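Local coordinates for uncharacterized protein MJ0327 (Methanocaldococcus jannaschii DSM 2661, PDB 2QTD), which is of unknown function but belongs to the dinitrogenase iron-molybdenum cofactor family and has a ribonuclease H-like fold, consistent with a role linked to that cofactor, at residues Met5-Ser10 with Val57-Cys62. Residues are numbered along the deposited sequence; the frame is centred on the assembly and turned at random.
Sequences MKVAIS and VNAIIC
V7, A8 and I9 pair in parallel with A59, I60 and I61 at the centre of the mixed sheet of this ribonuclease H-like fold. Both backbone polar atoms of A8 face 59-62: its N donates to A59 O at 2.9 Å, and its O accepts I61 N at 2.8 Å. S10 N to I61 O, at 3.2 Å, continues the pattern. At the other end a side chain takes over. N58 OD1 accepts K6 N in a nearly straight bond of 2.8 Å, with 172° at the hydrogen. N58 N returns a bond to K6 O, which also takes a weak one from A59 N. An alanine in place of N58 would probably leave K6 N without this acceptor and the start of strand 5-11 less firmly tied. In one of its two conformers the selenomethionine M5 bends at chi3 (89°), and its CE lies 4.0 Å from A59 CB. On the sheet face of V7, I9 and I61, V7 CG1 meets I61 CG1 at 3.8 Å. On the face of A8, V57 CG1 packs against K6 CD at 3.6 Å, the two side chains crossing at about a right angle. K6 NZ runs on to a salt bridge with E55. Helix 87-95 covers M5, V7 and I9 through F94, V87 and I91. Strand 25-32 flanks 5-10 on its other edge, and strand 78-81 lies beyond 59-62.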
loop_
_atom_site.group_PDB
_atom_site.type_symbol
_atom_site.label_atom_id
_atom_site.label_comp_id
_atom_site.label_asym_id
_atom_site.label_seq_id
_atom_site.Cartn_x
_atom_site.Cartn_y
_atom_site.Cartn_z
HETATM N N MSE A 5 1.124 3.075 12.217
HETATM C CA MSE A 5 1.113 3.575 10.831
HETATM C C MSE A 5 -0.151 3.211 10.065
HETATM O O MSE A 5 -0.803 2.236 10.381
HETATM C CB MSE A 5 2.304 2.977 10.073
HETATM C CG MSE A 5 3.681 3.467 10.534
HETATM SE SE MSE A 5 5.000 2.580 9.438
HETATM C CE MSE A 5 5.142 3.812 7.943
ATOM N N LYS A 6 -0.437 3.978 9.017
ATOM C CA LYS A 6 -1.487 3.671 8.066
ATOM C C LYS A 6 -0.781 3.265 6.745
ATOM O O LYS A 6 0.100 3.974 6.283
ATOM C CB LYS A 6 -2.370 4.909 7.844
ATOM C CG LYS A 6 -3.547 4.703 6.935
ATOM C CD LYS A 6 -4.305 5.992 6.610
ATOM C CE LYS A 6 -4.865 6.688 7.824
ATOM N NZ LYS A 6 -5.918 7.707 7.469
ATOM N N VAL A 7 -1.169 2.109 6.206
ATOM C CA VAL A 7 -0.514 1.549 5.014
ATOM C C VAL A 7 -1.572 1.278 3.963
ATOM O O VAL A 7 -2.618 0.675 4.250
ATOM C CB VAL A 7 0.251 0.252 5.322
ATOM C CG1 VAL A 7 1.002 -0.239 4.060
ATOM C CG2 VAL A 7 1.214 0.435 6.565
ATOM N N ALA A 8 -1.326 1.762 2.766
ATOM C CA ALA A 8 -2.196 1.400 1.591
ATOM C C ALA A 8 -1.602 0.249 0.744
ATOM O O ALA A 8 -0.446 0.288 0.336
ATOM C CB ALA A 8 -2.482 2.643 0.746
ATOM N N ILE A 9 -2.416 -0.758 0.485
ATOM C CA ILE A 9 -2.014 -1.953 -0.305
ATOM C C ILE A 9 -2.843 -2.054 -1.555
ATOM O O ILE A 9 -4.091 -2.068 -1.492
ATOM C CB ILE A 9 -2.143 -3.252 0.520
ATOM C CG1 ILE A 9 -1.508 -3.024 1.903
ATOM C CG2 ILE A 9 -1.554 -4.455 -0.306
ATOM C CD1 ILE A 9 -1.497 -4.152 2.843
ATOM N N SER A 10 -2.171 -2.217 -2.700
ATOM C CA SER A 10 -2.876 -2.307 -3.984
ATOM C C SER A 10 -3.422 -3.733 -4.143
ATOM O O SER A 10 -2.664 -4.682 -4.241
ATOM C CB SER A 10 -1.884 -1.956 -5.068
ATOM O OG SER A 10 -0.796 -2.859 -5.075
ATOM N N VAL A 57 -1.616 8.421 4.126
ATOM C CA VAL A 57 -1.022 7.149 4.555
ATOM C C VAL A 57 0.474 7.371 4.829
ATOM O O VAL A 57 1.083 8.355 4.364
ATOM C CB VAL A 57 -1.289 5.956 3.564
ATOM C CG1 VAL A 57 -2.809 5.775 3.322
ATOM C CG2 VAL A 57 -0.497 6.105 2.236
ATOM N N ASN A 58 1.046 6.505 5.632
ATOM C CA ASN A 58 2.485 6.530 5.898
ATOM C C ASN A 58 3.283 5.764 4.823
ATOM O O ASN A 58 4.467 6.048 4.608
ATOM C CB ASN A 58 2.804 5.966 7.290
ATOM C CG ASN A 58 2.099 6.706 8.418
ATOM O OD1 ASN A 58 1.017 6.316 8.862
ATOM N ND2 ASN A 58 2.707 7.804 8.872
ATOM N N ALA A 59 2.681 4.784 4.178
ATOM C CA ALA A 59 3.410 3.839 3.345
ATOM C C ALA A 59 2.457 3.227 2.358
ATOM O O ALA A 59 1.226 3.179 2.635
ATOM C CB ALA A 59 4.030 2.757 4.225
ATOM N N ILE A 60 2.997 2.775 1.209
ATOM C CA ILE A 60 2.285 1.982 0.214
ATOM C C ILE A 60 3.002 0.640 0.061
ATOM O O ILE A 60 4.234 0.630 0.083
ATOM C CB ILE A 60 2.216 2.735 -1.157
ATOM C CG1 ILE A 60 1.258 3.911 -1.103
ATOM C CG2 ILE A 60 1.790 1.796 -2.310
ATOM C CD1 ILE A 60 1.429 4.984 -2.249
ATOM N N ILE A 61 2.251 -0.450 -0.131
ATOM C CA ILE A 61 2.766 -1.782 -0.528
ATOM C C ILE A 61 2.153 -2.068 -1.875
ATOM O O ILE A 61 0.944 -2.030 -2.025
ATOM C CB ILE A 61 2.500 -2.868 0.479
ATOM C CG1 ILE A 61 3.122 -2.540 1.822
ATOM C CG2 ILE A 61 2.994 -4.226 -0.012
ATOM C CD1 ILE A 61 2.694 -3.556 2.919
ATOM N N CYS A 62 3.026 -2.299 -2.857
ATOM C CA CYS A 62 2.630 -2.683 -4.205
ATOM C C CYS A 62 3.750 -3.488 -4.880
ATOM O O CYS A 62 4.833 -3.597 -4.370
ATOM C CB CYS A 62 2.285 -1.444 -5.034
ATOM S SG CYS A 62 3.712 -0.320 -5.336
#